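PDB 6BG8: Ig domain protein, group 2 domain protein from Shewanella frigidimarina, which binds ice through this DUF3494 domain, anchoring the bacterium to ice in its aquatic habitat and inhibiting the growth of ice crystals. Local coordinates for residues 153-164 with 181-192; 27-35 with 229-237. All blocks are in the same frame, centred on the assembly; numbering follows the deposited sequence.

Interaction 1. Residues 153-164 with 181-192; sequences VFIFTIGGNLTS and NIYWRTAGKTVI
Phe156 and Trp184 project in the same direction from paired strands, the phenyl ring stacked in offset fashion on the six-membered ring of the indole with centroids 4.2 Å apart and planes 13° from parallel. Trp184 CZ3 sits over one face of Phe156, 3.3 Å from CG, while Tyr183 O lies at the phenyl edge. Leu162 CD2 comes obliquely to the indole, 3.5 Å from Trp184 CE3. Beyond the pair, Tyr129 meets Phe156 nearly parallel, whereas Phe198 meets Trp184 at a steep tilt, and the indole NE1 bonds to Ser199 O.

Across the sheet from these rings, with Ile155 and Tyr183, the guanidinium of Arg185 turns its edge to Thr157. NE and NH2 both donate to the single atom Thr157 OG1, at 2.9 Å from NE and 2.8 Å from NH2, and the oxygen lies close to the guanidinium plane. Ile158 O stands over the centre of one guanidinium face. The arginine chain bends at chi2 and chi3 (-74° and -59°), which folds its end back toward the neighbouring strand. NH1 is taken by Tyr99 OH on helix 84-103.

Between the strand pairs 154-158/182-186 and 162-164/190-192 the chain turns a corner. Here Asn161 OD1 accepts Lys189 N at 2.9 Å, a side-chain carbonyl standing in for a backbone rung, and Thr186 OG1 donates to Gly188 O within its own segment.

These are two successive coils of the parallel beta-helix of the ice-binding family, matched residue for residue along each strand. Stacked aromatics and leucine fill the inside, whereas the buried guanidinium ties both coils to the flanking helix, its plane fixed by neutral oxygens that satisfy these N-H groups.

Interaction 2. Residues 27-35 with 229-237; sequences GSAIVDGDL and LDANAVTKA
Ala29 O is gripped twice: Val234 N donates to it at 2.9 Å, and so does water 1, also at 2.9 Å, which bonds Thr235 OG1 as well, on the side of the sheet that carries Ala29 and Val31. Other parallel backbone rungs are Ala29 N to Asn232 O, Val31 N to Val234 O and Lys236 N to Val31 O. On the other side Ile30 and Val234 project alike from neighbouring strands, Ile30 CG1 lying 4.1 Å from Val234 CB, while Ile30 CD1 reaches Leu229 CD1 at 4.0 Å.

At one end of the ladder Ser28 OG accepts Asn232 N at 3.0 Å in a fairly straight bond (162°), and the same hydroxyl is paired with Thr24 OG1. At the other, Asp32 O takes the ammonium of Lys236, NZ 2.9 Å away; the lysine bends at chi3 and chi4 (112° and -65°), wrapping its methylenes around that oxygen. Water 2 donates to both Asp32 OD2 and Lys236 O, and Asp32 OD1 is bonded to Asn62 ND2.

These in-register rungs join two beta-helix coils far apart in sequence. Strand 29-31 is flanked edge to edge by 233-236 and 60-61, with Met16 of strand 14-18 packing on Ile30 and Leu229. The turn leading into 233-236 carries Asp230, whose OD2 bonds to OG1 of Thr212, probably an ice-binding residue, as in related proteins, in the turn before strand 215-217.

How the interactions relate
Both interactions join coils of the same beta-helix, on opposite sides of the chain's centre, with their own centres about 19 Å apart and nearest atoms about 6 Å apart. In sequence, 27-35 comes first, then 153-164 and 181-192, and last 229-237. Interaction 1 joins coils close in sequence, whereas interaction 2 brings a strand near the start beside the last strand of the chain. Strand 197-204 bridges them, pairing with 182-186 and with 215-217, which in turn pairs with 233-236. The coils are therefore not stacked in simple chain order: the early strands add on beside the final ones, giving one continuous solenoid that includes the predicted ice-binding motif.

Interaction 1. Residues 153-164 with 181-192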
ATOM      1  N   VAL A 153      14.931   6.968   1.997  1.00  7.42           N
ATOM      2  CA  VAL A 153      13.614   6.954   1.364  1.00  6.22           C
ATOM      3  C   VAL A 153      13.772   6.517  -0.086  1.00  6.93           C
ATOM      4  O   VAL A 153      14.674   6.988  -0.793  1.00  6.95           O
ATOM      5  CB  VAL A 153      12.934   8.333   1.450  1.00  6.57           C
ATOM      6  CG1 VAL A 153      11.728   8.394   0.503  1.00  6.98           C
ATOM      7  CG2 VAL A 153      12.496   8.611   2.874  1.00 10.36           C
ATOM      8  N   PHE A 154      12.899   5.616  -0.527  1.00  7.07           N
ATOM      9  CA  PHE A 154      12.865   5.120  -1.898  1.00  4.45           C
ATOM     10  C   PHE A 154      11.481   5.402  -2.464  1.00  4.91           C
ATOM     11  O   PHE A 154      10.481   4.983  -1.880  1.00  6.98           O
ATOM     12  CB  PHE A 154      13.132   3.610  -1.959  1.00  6.51           C
ATOM     13  CG  PHE A 154      14.438   3.182  -1.355  1.00  4.96           C
ATOM     14  CD1 PHE A 154      14.624   3.175   0.024  1.00  4.59           C
ATOM     15  CD2 PHE A 154      15.457   2.715  -2.167  1.00  7.75           C
ATOM     16  CE1 PHE A 154      15.833   2.747   0.578  1.00  9.36           C
ATOM     17  CE2 PHE A 154      16.660   2.280  -1.623  1.00  5.45           C
ATOM     18  CZ  PHE A 154      16.839   2.299  -0.243  1.00  8.85           C
ATOM     19  N   ILE A 155      11.420   6.092  -3.602  1.00  2.73           N
ATOM     20  CA  ILE A 155      10.156   6.375  -4.268  1.00  5.49           C
ATOM     21  C   ILE A 155      10.257   5.866  -5.691  1.00  7.53           C
ATOM     22  O   ILE A 155      11.179   6.237  -6.430  1.00  9.17           O
ATOM     23  CB  ILE A 155       9.815   7.871  -4.244  1.00  4.62           C
ATOM     24  CG1 ILE A 155       9.555   8.317  -2.803  1.00  6.55           C
ATOM     25  CG2 ILE A 155       8.602   8.158  -5.131  1.00  8.27           C
ATOM     26  CD1 ILE A 155       9.477   9.824  -2.618  1.00  6.06           C
ATOM     27  N   PHE A 156       9.321   5.006  -6.063  1.00  6.53           N
ATOM     28  CA  PHE A 156       9.158   4.531  -7.430  1.00  6.35           C
ATOM     29  C   PHE A 156       7.846   5.080  -7.952  1.00  6.70           C
ATOM     30  O   PHE A 156       6.791   4.839  -7.357  1.00  5.93           O
ATOM     31  CB  PHE A 156       9.175   3.007  -7.483  1.00  5.10           C
ATOM     32  CG  PHE A 156      10.466   2.425  -7.015  1.00  7.96           C
ATOM     33  CD1 PHE A 156      10.681   2.163  -5.667  1.00  7.02           C
ATOM     34  CD2 PHE A 156      11.489   2.185  -7.915  1.00  7.19           C
ATOM     35  CE1 PHE A 156      11.899   1.647  -5.239  1.00  7.02           C
ATOM     36  CE2 PHE A 156      12.695   1.678  -7.492  1.00  6.39           C
ATOM     37  CZ  PHE A 156      12.899   1.412  -6.154  1.00  7.10           C
ATOM     38  N   THR A 157       7.916   5.854  -9.030  1.00  9.10           N
ATOM     39  CA  THR A 157       6.737   6.551  -9.526  1.00  3.60           C
ATOM     40  C   THR A 157       6.575   6.264 -11.014  1.00  7.19           C
ATOM     41  O   THR A 157       7.449   6.594 -11.822  1.00  7.46           O
ATOM     42  CB  THR A 157       6.817   8.046  -9.210  1.00  6.11           C
ATOM     43  OG1 THR A 157       5.661   8.689  -9.745  1.00  8.90           O
ATOM     44  CG2 THR A 157       8.109   8.691  -9.734  1.00  3.74           C
ATOM     45  N   ILE A 158       5.456   5.634 -11.369  1.00  6.67           N
ATOM     46  CA  ILE A 158       5.347   4.824 -12.576  1.00  6.26           C
ATOM     47  C   ILE A 158       4.095   5.220 -13.338  1.00  8.33           C
ATOM     48  O   ILE A 158       2.993   5.214 -12.775  1.00  8.65           O
ATOM     49  CB  ILE A 158       5.317   3.322 -12.224  1.00  8.60           C
ATOM     50  CG1 ILE A 158       6.673   2.914 -11.624  1.00  4.99           C
ATOM     51  CG2 ILE A 158       4.932   2.479 -13.447  1.00  7.12           C
ATOM     52  CD1 ILE A 158       6.683   1.525 -10.943  1.00  6.21           C
ATOM     53  N   GLY A 159       4.265   5.551 -14.622  1.00  6.61           N
ATOM     54  CA  GLY A 159       3.154   6.005 -15.440  1.00  6.04           C
ATOM     55  C   GLY A 159       2.259   4.910 -15.964  1.00  6.07           C
ATOM     56  O   GLY A 159       1.146   5.193 -16.415  1.00 10.40           O
ATOM     57  N   GLY A 160       2.717   3.666 -15.914  1.00  6.13           N
ATOM     58  CA  GLY A 160       1.879   2.541 -16.271  1.00  7.33           C
ATOM     59  C   GLY A 160       1.574   1.657 -15.077  1.00  8.17           C
ATOM     60  O   GLY A 160       1.254   2.147 -13.986  1.00  8.83           O
ATOM     61  N   ASN A 161       1.672   0.348 -15.277  1.00  6.26           N
ATOM     62  CA  ASN A 161       1.466  -0.632 -14.223  1.00  6.36           C
ATOM     63  C   ASN A 161       2.788  -1.008 -13.554  1.00  9.26           C
ATOM     64  O   ASN A 161       3.875  -0.729 -14.064  1.00  9.94           O
ATOM     65  CB  ASN A 161       0.816  -1.896 -14.789  1.00  5.64           C
ATOM     66  CG  ASN A 161      -0.468  -1.618 -15.542  1.00  9.71           C
ATOM     67  OD1 ASN A 161      -1.292  -0.806 -15.122  1.00  8.09           O
ATOM     68  ND2 ASN A 161      -0.652  -2.313 -16.665  1.00  8.83           N
ATOM     69  N   LEU A 162       2.678  -1.671 -12.398  1.00  6.88           N
ATOM     70  CA  LEU A 162       3.794  -2.339 -11.731  1.00  5.83           C
ATOM     71  C   LEU A 162       3.378  -3.776 -11.467  1.00  6.86           C
ATOM     72  O   LEU A 162       2.334  -4.009 -10.851  1.00  8.27           O
ATOM     73  CB  LEU A 162       4.171  -1.662 -10.402  1.00  7.51           C
ATOM     74  CG  LEU A 162       5.121  -2.455  -9.477  1.00  8.14           C
ATOM     75  CD1 LEU A 162       6.486  -2.677 -10.125  1.00  7.70           C
ATOM     76  CD2 LEU A 162       5.287  -1.817  -8.112  1.00 10.70           C
ATOM     77  N   THR A 163       4.186  -4.730 -11.931  1.00  7.93           N
ATOM     78  CA  THR A 163       3.875  -6.151 -11.793  1.00  8.49           C
ATOM     79  C   THR A 163       5.116  -6.918 -11.356  1.00  8.32           C
ATOM     80  O   THR A 163       6.121  -6.919 -12.065  1.00 10.09           O
ATOM     81  CB  THR A 163       3.355  -6.730 -13.111  1.00  7.70           C
ATOM     82  OG1 THR A 163       2.247  -5.957 -13.575  1.00  9.97           O
ATOM     83  CG2 THR A 163       2.908  -8.181 -12.920  1.00  5.87           C
ATOM     84  N   SER A 164       5.045  -7.590 -10.210  1.00  7.42           N
ATOM     85  CA  SER A 164       6.086  -8.533  -9.836  1.00  8.17           C
ATOM     86  C   SER A 164       5.578  -9.943 -10.104  1.00 10.73           C
ATOM     87  O   SER A 164       4.370 -10.189 -10.120  1.00  7.18           O
ATOM     88  CB  SER A 164       6.510  -8.376  -8.372  1.00  7.40           C
ATOM     89  OG  SER A 164       5.442  -8.632  -7.478  1.00  8.55           O
ATOM     90  N   ASN A 181       9.660   3.280   4.631  1.00  9.50           N
ATOM     91  CA  ASN A 181      10.263   4.371   3.874  1.00  9.42           C
ATOM     92  C   ASN A 181      10.316   4.101   2.374  1.00  6.59           C
ATOM     93  O   ASN A 181      10.984   4.845   1.646  1.00  6.61           O
ATOM     94  CB  ASN A 181      11.671   4.662   4.407  1.00 12.07           C
ATOM     95  CG  ASN A 181      11.655   5.195   5.830  1.00 12.33           C
ATOM     96  OD1 ASN A 181      10.711   5.867   6.240  1.00  7.53           O
ATOM     97  ND2 ASN A 181      12.703   4.899   6.587  1.00  8.38           N
ATOM     98  N   ILE A 182       9.631   3.067   1.888  1.00  6.39           N
ATOM     99  CA  ILE A 182       9.569   2.743   0.468  1.00  4.09           C
ATOM    100  C   ILE A 182       8.171   3.060  -0.040  1.00  5.29           C
ATOM    101  O   ILE A 182       7.178   2.730   0.618  1.00  7.93           O
ATOM    102  CB  ILE A 182       9.914   1.263   0.223  1.00  4.57           C
ATOM    103  CG1 ILE A 182      11.299   0.954   0.791  1.00  6.81           C
ATOM    104  CG2 ILE A 182       9.841   0.941  -1.263  1.00  7.42           C
ATOM    105  CD1 ILE A 182      11.492  -0.527   1.039  1.00  7.12           C
ATOM    106  N   TYR A 183       8.094   3.666  -1.221  1.00  4.53           N
ATOM    107  CA  TYR A 183       6.829   4.144  -1.780  1.00  6.06           C
ATOM    108  C   TYR A 183       6.733   3.762  -3.245  1.00  5.87           C
ATOM    109  O   TYR A 183       7.679   3.973  -4.009  1.00  7.80           O
ATOM    110  CB  TYR A 183       6.708   5.663  -1.624  1.00  8.28           C
ATOM    111  CG  TYR A 183       6.726   6.099  -0.183  1.00  8.30           C
ATOM    112  CD1 TYR A 183       7.925   6.351   0.469  1.00  9.93           C
ATOM    113  CD2 TYR A 183       5.544   6.244   0.533  1.00  6.95           C
ATOM    114  CE1 TYR A 183       7.948   6.733   1.795  1.00 10.14           C
ATOM    115  CE2 TYR A 183       5.555   6.632   1.851  1.00  9.46           C
ATOM    116  CZ  TYR A 183       6.761   6.873   2.481  1.00  8.45           C
ATOM    117  OH  TYR A 183       6.775   7.256   3.803  1.00 11.47           O
ATOM    118  N   TRP A 184       5.594   3.196  -3.628  1.00  6.67           N
ATOM    119  CA  TRP A 184       5.322   2.787  -4.995  1.00  8.24           C
ATOM    120  C   TRP A 184       4.085   3.533  -5.467  1.00  4.26           C
ATOM    121  O   TRP A 184       3.028   3.432  -4.843  1.00  9.66           O
ATOM    122  CB  TRP A 184       5.073   1.279  -5.089  1.00  7.60           C
ATOM    123  CG  TRP A 184       6.174   0.426  -4.548  1.00  6.38           C
ATOM    124  CD1 TRP A 184       6.299  -0.054  -3.273  1.00  6.25           C
ATOM    125  CD2 TRP A 184       7.314  -0.051  -5.270  1.00  7.57           C
ATOM    126  NE1 TRP A 184       7.451  -0.798  -3.160  1.00  9.28           N
ATOM    127  CE2 TRP A 184       8.090  -0.810  -4.374  1.00  7.35           C
ATOM    128  CE3 TRP A 184       7.748   0.088  -6.592  1.00  8.57           C
ATOM    129  CZ2 TRP A 184       9.281  -1.418  -4.755  1.00  7.14           C
ATOM    130  CZ3 TRP A 184       8.939  -0.524  -6.970  1.00  7.58           C
ATOM    131  CH2 TRP A 184       9.690  -1.262  -6.053  1.00  8.94           C
ATOM    132  N   ARG A 185       4.203   4.249  -6.579  1.00  4.80           N
ATOM    133  CA  ARG A 185       3.091   5.026  -7.127  1.00  4.75           C
ATOM    134  C   ARG A 185       2.882   4.587  -8.566  1.00  6.71           C
ATOM    135  O   ARG A 185       3.778   4.757  -9.394  1.00  8.18           O
ATOM    136  CB  ARG A 185       3.392   6.528  -7.071  1.00  7.02           C
ATOM    137  CG  ARG A 185       2.212   7.472  -7.349  1.00  7.83           C
ATOM    138  CD  ARG A 185       1.810   7.543  -8.832  1.00  7.44           C
ATOM    139  NE  ARG A 185       2.878   7.982  -9.732  1.00  8.55           N
ATOM    140  CZ  ARG A 185       2.665   8.435 -10.967  1.00  8.81           C
ATOM    141  NH1 ARG A 185       1.423   8.516 -11.447  1.00  7.06           N
ATOM    142  NH2 ARG A 185       3.689   8.804 -11.728  1.00  9.77           N
ATOM    143  N   THR A 186       1.704   4.056  -8.880  1.00  7.71           N
ATOM    144  CA  THR A 186       1.397   3.686 -10.257  1.00  6.75           C
ATOM    145  C   THR A 186       0.184   4.463 -10.738  1.00  4.86           C
ATOM    146  O   THR A 186      -0.823   4.554 -10.026  1.00  7.20           O
ATOM    147  CB  THR A 186       1.149   2.174 -10.409  1.00  6.30           C
ATOM    148  OG1 THR A 186       0.053   1.770  -9.584  1.00  7.42           O
ATOM    149  CG2 THR A 186       2.399   1.382 -10.024  1.00  6.68           C
ATOM    150  N   ALA A 187       0.279   5.026 -11.947  1.00  7.15           N
ATOM    151  CA  ALA A 187      -0.908   5.577 -12.593  1.00  7.29           C
ATOM    152  C   ALA A 187      -1.837   4.475 -13.077  1.00  7.93           C
ATOM    153  O   ALA A 187      -3.037   4.715 -13.256  1.00  9.79           O
ATOM    154  CB  ALA A 187      -0.514   6.481 -13.766  1.00  8.24           C
ATOM    155  N   GLY A 188      -1.303   3.280 -13.286  1.00  6.57           N
ATOM    156  CA  GLY A 188      -2.072   2.085 -13.546  1.00  6.36           C
ATOM    157  C   GLY A 188      -2.220   1.251 -12.293  1.00  7.46           C
ATOM    158  O   GLY A 188      -2.281   1.774 -11.173  1.00  9.05           O
ATOM    159  N   LYS A 189      -2.286  -0.055 -12.475  1.00  5.53           N
ATOM    160  CA  LYS A 189      -2.475  -0.947 -11.342  1.00  5.37           C
ATOM    161  C   LYS A 189      -1.141  -1.467 -10.826  1.00  4.23           C
ATOM    162  O   LYS A 189      -0.123  -1.431 -11.518  1.00  7.27           O
ATOM    163  CB  LYS A 189      -3.360  -2.129 -11.732  1.00  8.80           C
ATOM    164  CG  LYS A 189      -2.738  -3.066 -12.754  1.00  8.15           C
ATOM    165  CD  LYS A 189      -3.670  -4.231 -13.044  1.00 12.15           C
ATOM    166  CE  LYS A 189      -3.148  -5.073 -14.204  1.00 19.54           C
ATOM    167  NZ  LYS A 189      -4.133  -6.116 -14.644  1.00 18.80           N
ATOM    168  N   THR A 190      -1.163  -1.963  -9.593  1.00  7.40           N
ATOM    169  CA  THR A 190      -0.038  -2.683  -9.009  1.00  6.07           C
ATOM    170  C   THR A 190      -0.448  -4.131  -8.766  1.00  6.82           C
ATOM    171  O   THR A 190      -1.478  -4.396  -8.129  1.00  6.14           O
ATOM    172  CB  THR A 190       0.429  -2.033  -7.706  1.00  7.17           C
ATOM    173  OG1 THR A 190       0.959  -0.726  -7.985  1.00  8.16           O
ATOM    174  CG2 THR A 190       1.513  -2.875  -7.037  1.00  5.06           C
ATOM    175  N   VAL A 191       0.341  -5.059  -9.298  1.00  4.53           N
ATOM    176  CA  VAL A 191       0.069  -6.493  -9.205  1.00  4.94           C
ATOM    177  C   VAL A 191       1.283  -7.145  -8.563  1.00  6.12           C
ATOM    178  O   VAL A 191       2.408  -6.992  -9.055  1.00  8.79           O
ATOM    179  CB  VAL A 191      -0.226  -7.100 -10.585  1.00  6.18           C
ATOM    180  CG1 VAL A 191      -0.479  -8.583 -10.469  1.00  7.46           C
ATOM    181  CG2 VAL A 191      -1.409  -6.396 -11.238  1.00  8.34           C
ATOM    182  N   ILE A 192       1.066  -7.861  -7.463  1.00  6.87           N
ATOM    183  CA  ILE A 192       2.137  -8.475  -6.686  1.00  9.45           C
ATOM    184  C   ILE A 192       2.088  -9.985  -6.893  1.00  6.40           C
ATOM    185  O   ILE A 192       1.038 -10.604  -6.692  1.00  7.73           O
ATOM    186  CB  ILE A 192       2.008  -8.082  -5.205  1.00  7.06           C
ATOM    187  CG1 ILE A 192       2.232  -6.567  -5.082  1.00  7.86           C
ATOM    188  CG2 ILE A 192       2.994  -8.850  -4.339  1.00  6.94           C
ATOM    189  CD1 ILE A 192       1.856  -5.970  -3.732  1.00  9.35           C
TER

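Interaction 2. Residues 27-35 with 229-237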
ATOM      1  N   GLY A  27      -7.649 -17.623   3.683  1.00  8.67           N
ATOM      2  CA  GLY A  27      -6.255 -17.843   4.007  1.00 10.44           C
ATOM      3  C   GLY A  27      -5.405 -16.607   4.188  1.00  8.51           C
ATOM      4  O   GLY A  27      -4.171 -16.735   4.279  1.00  9.56           O
ATOM      5  N   SER A  28      -6.007 -15.426   4.244  1.00  7.13           N
ATOM      6  CA  SER A  28      -5.277 -14.179   4.419  1.00  5.52           C
ATOM      7  C   SER A  28      -5.137 -13.848   5.902  1.00  9.70           C
ATOM      8  O   SER A  28      -5.934 -14.281   6.742  1.00 10.60           O
ATOM      9  CB  SER A  28      -5.981 -13.016   3.696  1.00  8.39           C
ATOM     10  OG  SER A  28      -5.861 -13.112   2.289  1.00  9.16           O
ATOM     11  N   ALA A  29      -4.099 -13.073   6.217  1.00  7.66           N
ATOM     12  CA  ALA A  29      -3.832 -12.634   7.585  1.00 10.10           C
ATOM     13  C   ALA A  29      -3.269 -11.226   7.527  1.00  8.46           C
ATOM     14  O   ALA A  29      -2.134 -11.039   7.074  1.00 10.54           O
ATOM     15  CB  ALA A  29      -2.844 -13.567   8.284  1.00  8.63           C
ATOM     16  N   ILE A  30      -4.039 -10.240   7.998  1.00  9.41           N
ATOM     17  CA  ILE A  30      -3.627  -8.837   7.990  1.00  9.87           C
ATOM     18  C   ILE A  30      -3.371  -8.404   9.428  1.00  8.09           C
ATOM     19  O   ILE A  30      -4.122  -8.776  10.336  1.00  9.36           O
ATOM     20  CB  ILE A  30      -4.685  -7.943   7.311  1.00  9.73           C
ATOM     21  CG1 ILE A  30      -5.026  -8.496   5.923  1.00 11.38           C
ATOM     22  CG2 ILE A  30      -4.195  -6.498   7.198  1.00  6.62           C
ATOM     23  CD1 ILE A  30      -6.490  -8.716   5.708  1.00 17.75           C
ATOM     24  N   VAL A  31      -2.297  -7.628   9.637  1.00  8.75           N
ATOM     25  CA  VAL A  31      -1.798  -7.311  10.973  1.00  7.35           C
ATOM     26  C   VAL A  31      -1.403  -5.838  11.067  1.00  8.12           C
ATOM     27  O   VAL A  31      -0.807  -5.282  10.138  1.00 10.55           O
ATOM     28  CB  VAL A  31      -0.585  -8.200  11.336  1.00 12.10           C
ATOM     29  CG1 VAL A  31      -0.079  -7.875  12.725  1.00 17.40           C
ATOM     30  CG2 VAL A  31      -0.940  -9.675  11.233  1.00 14.46           C
ATOM     31  N   ASP A  32      -1.748  -5.211  12.196  1.00  8.95           N
ATOM     32  CA  ASP A  32      -1.195  -3.935  12.667  1.00  8.20           C
ATOM     33  C   ASP A  32      -1.679  -2.729  11.870  1.00 10.73           C
ATOM     34  O   ASP A  32      -1.085  -1.649  11.965  1.00  9.76           O
ATOM     35  CB  ASP A  32       0.343  -3.949  12.672  1.00  9.01           C
ATOM     36  CG  ASP A  32       0.922  -4.836  13.769  1.00 15.72           C
ATOM     37  OD1 ASP A  32       0.208  -5.124  14.752  1.00 10.41           O
ATOM     38  OD2 ASP A  32       2.105  -5.228  13.658  1.00 16.09           O
ATOM     39  N   GLY A  33      -2.741  -2.876  11.085  1.00  8.82           N
ATOM     40  CA  GLY A  33      -3.307  -1.743  10.378  1.00 10.56           C
ATOM     41  C   GLY A  33      -4.799  -1.919  10.207  1.00  8.71           C
ATOM     42  O   GLY A  33      -5.337  -3.019  10.351  1.00 10.74           O
ATOM     43  N   ASP A  34      -5.458  -0.818   9.870  1.00  9.28           N
ATOM     44  CA  ASP A  34      -6.896  -0.784   9.636  1.00  6.38           C
ATOM     45  C   ASP A  34      -7.226  -1.078   8.172  1.00  7.12           C
ATOM     46  O   ASP A  34      -6.374  -1.005   7.284  1.00  7.42           O
ATOM     47  CB  ASP A  34      -7.460   0.589  10.018  1.00  7.00           C
ATOM     48  CG  ASP A  34      -7.367   0.863  11.503  1.00 10.41           C
ATOM     49  OD1 ASP A  34      -7.470  -0.096  12.293  1.00  8.96           O
ATOM     50  OD2 ASP A  34      -7.182   2.032  11.882  1.00  9.19           O
ATOM     51  N   LEU A  35      -8.493  -1.395   7.929  1.00  6.67           N
ATOM     52  CA  LEU A  35      -9.038  -1.556   6.587  1.00  5.20           C
ATOM     53  C   LEU A  35     -10.087  -0.479   6.357  1.00  7.02           C
ATOM     54  O   LEU A  35     -10.872  -0.163   7.259  1.00  9.37           O
ATOM     55  CB  LEU A  35      -9.673  -2.938   6.404  1.00  7.20           C
ATOM     56  CG  LEU A  35      -8.803  -4.060   5.827  1.00  9.15           C
ATOM     57  CD1 LEU A  35      -7.468  -4.183   6.555  1.00  8.30           C
ATOM     58  CD2 LEU A  35      -9.552  -5.398   5.850  1.00  9.90           C
ATOM     59  N   LEU A 229      -6.941  -9.398  -2.403  1.00  5.28           N
ATOM     60  CA  LEU A 229      -6.003 -10.344  -1.818  1.00  7.36           C
ATOM     61  C   LEU A 229      -6.365 -11.766  -2.212  1.00  9.14           C
ATOM     62  O   LEU A 229      -7.536 -12.103  -2.392  1.00  8.93           O
ATOM     63  CB  LEU A 229      -6.000 -10.271  -0.292  1.00  7.10           C
ATOM     64  CG  LEU A 229      -5.746  -8.939   0.393  1.00  5.78           C
ATOM     65  CD1 LEU A 229      -5.600  -9.206   1.883  1.00 11.17           C
ATOM     66  CD2 LEU A 229      -4.484  -8.301  -0.191  1.00  6.13           C
ATOM     67  N   ASP A 230      -5.341 -12.602  -2.307  1.00  8.23           N
ATOM     68  CA  ASP A 230      -5.490 -14.040  -2.505  1.00  8.00           C
ATOM     69  C   ASP A 230      -4.549 -14.704  -1.494  1.00  6.74           C
ATOM     70  O   ASP A 230      -3.359 -14.886  -1.768  1.00  7.85           O
ATOM     71  CB  ASP A 230      -5.182 -14.421  -3.950  1.00  6.14           C
ATOM     72  CG  ASP A 230      -5.414 -15.897  -4.237  1.00  7.66           C
ATOM     73  OD1 ASP A 230      -5.792 -16.656  -3.309  1.00  9.01           O
ATOM     74  OD2 ASP A 230      -5.217 -16.294  -5.403  1.00 10.68           O
ATOM     75  N   ALA A 231      -5.082 -15.029  -0.315  1.00  6.34           N
ATOM     76  CA  ALA A 231      -4.344 -15.763   0.717  1.00  9.21           C
ATOM     77  C   ALA A 231      -2.996 -15.109   1.033  1.00  8.00           C
ATOM     78  O   ALA A 231      -1.933 -15.720   0.911  1.00  8.03           O
ATOM     79  CB  ALA A 231      -4.144 -17.225   0.297  1.00  7.27           C
ATOM     80  N   ASN A 232      -3.051 -13.847   1.463  1.00  6.30           N
ATOM     81  CA  ASN A 232      -1.842 -13.069   1.682  1.00  6.55           C
ATOM     82  C   ASN A 232      -1.647 -12.751   3.154  1.00  9.23           C
ATOM     83  O   ASN A 232      -2.605 -12.525   3.891  1.00  8.22           O
ATOM     84  CB  ASN A 232      -1.883 -11.751   0.912  1.00  6.66           C
ATOM     85  CG  ASN A 232      -2.134 -11.952  -0.553  1.00 10.69           C
ATOM     86  OD1 ASN A 232      -3.119 -11.456  -1.098  1.00  8.05           O
ATOM     87  ND2 ASN A 232      -1.250 -12.702  -1.202  1.00  5.93           N
ATOM     88  N   ALA A 233      -0.388 -12.707   3.559  1.00  5.83           N
ATOM     89  CA  ALA A 233      -0.008 -12.128   4.839  1.00  7.34           C
ATOM     90  C   ALA A 233       0.376 -10.675   4.603  1.00  8.28           C
ATOM     91  O   ALA A 233       1.355 -10.394   3.907  1.00 13.09           O
ATOM     92  CB  ALA A 233       1.152 -12.895   5.467  1.00  9.36           C
ATOM     93  N   VAL A 234      -0.379  -9.755   5.191  1.00  8.80           N
ATOM     94  CA  VAL A 234      -0.152  -8.325   5.024  1.00 11.38           C
ATOM     95  C   VAL A 234       0.121  -7.731   6.394  1.00 10.36           C
ATOM     96  O   VAL A 234      -0.716  -7.828   7.297  1.00  7.90           O
ATOM     97  CB  VAL A 234      -1.354  -7.637   4.360  1.00 10.54           C
ATOM     98  CG1 VAL A 234      -1.092  -6.143   4.219  1.00  6.05           C
ATOM     99  CG2 VAL A 234      -1.651  -8.282   3.014  1.00  8.19           C
ATOM    100  N   THR A 235       1.286  -7.110   6.554  1.00  8.73           N
ATOM    101  CA  THR A 235       1.646  -6.453   7.801  1.00  9.92           C
ATOM    102  C   THR A 235       1.884  -4.982   7.527  1.00 13.53           C
ATOM    103  O   THR A 235       2.672  -4.638   6.637  1.00  9.74           O
ATOM    104  CB  THR A 235       2.894  -7.080   8.410  1.00  8.65           C
ATOM    105  OG1 THR A 235       2.658  -8.482   8.633  1.00 12.19           O
ATOM    106  CG2 THR A 235       3.240  -6.385   9.720  1.00 12.42           C
ATOM    107  N   LYS A 236       1.194  -4.116   8.268  1.00  9.39           N
ATOM    108  CA  LYS A 236       1.394  -2.687   8.070  1.00  9.91           C
ATOM    109  C   LYS A 236       2.774  -2.289   8.560  1.00 12.45           C
ATOM    110  O   LYS A 236       3.213  -2.712   9.633  1.00 10.97           O
ATOM    111  CB  LYS A 236       0.332  -1.869   8.801  1.00 10.54           C
ATOM    112  CG  LYS A 236       0.441  -0.370   8.494  1.00 13.85           C
ATOM    113  CD  LYS A 236      -0.547   0.452   9.291  1.00 13.07           C
ATOM    114  CE  LYS A 236       0.143   1.317  10.318  1.00 19.38           C
ATOM    115  NZ  LYS A 236       0.804   0.490  11.353  1.00 21.13           N
ATOM    116  N   ALA A 237       3.456  -1.463   7.768  1.00 12.96           N
ATOM    117  CA  ALA A 237       4.755  -0.953   8.178  1.00 18.66           C
ATOM    118  C   ALA A 237       4.600  -0.053   9.396  1.00 20.92           C
ATOM    119  O   ALA A 237       3.645   0.721   9.500  1.00 27.83           O
ATOM    120  CB  ALA A 237       5.414  -0.195   7.026  1.00 20.09           C
TER
HETATM  121  O   HOH W   1       0.393 -10.767   8.429  1.00 17.87           O
HETATM  122  O   HOH W   2       3.864  -3.726  12.110  1.00 24.26           O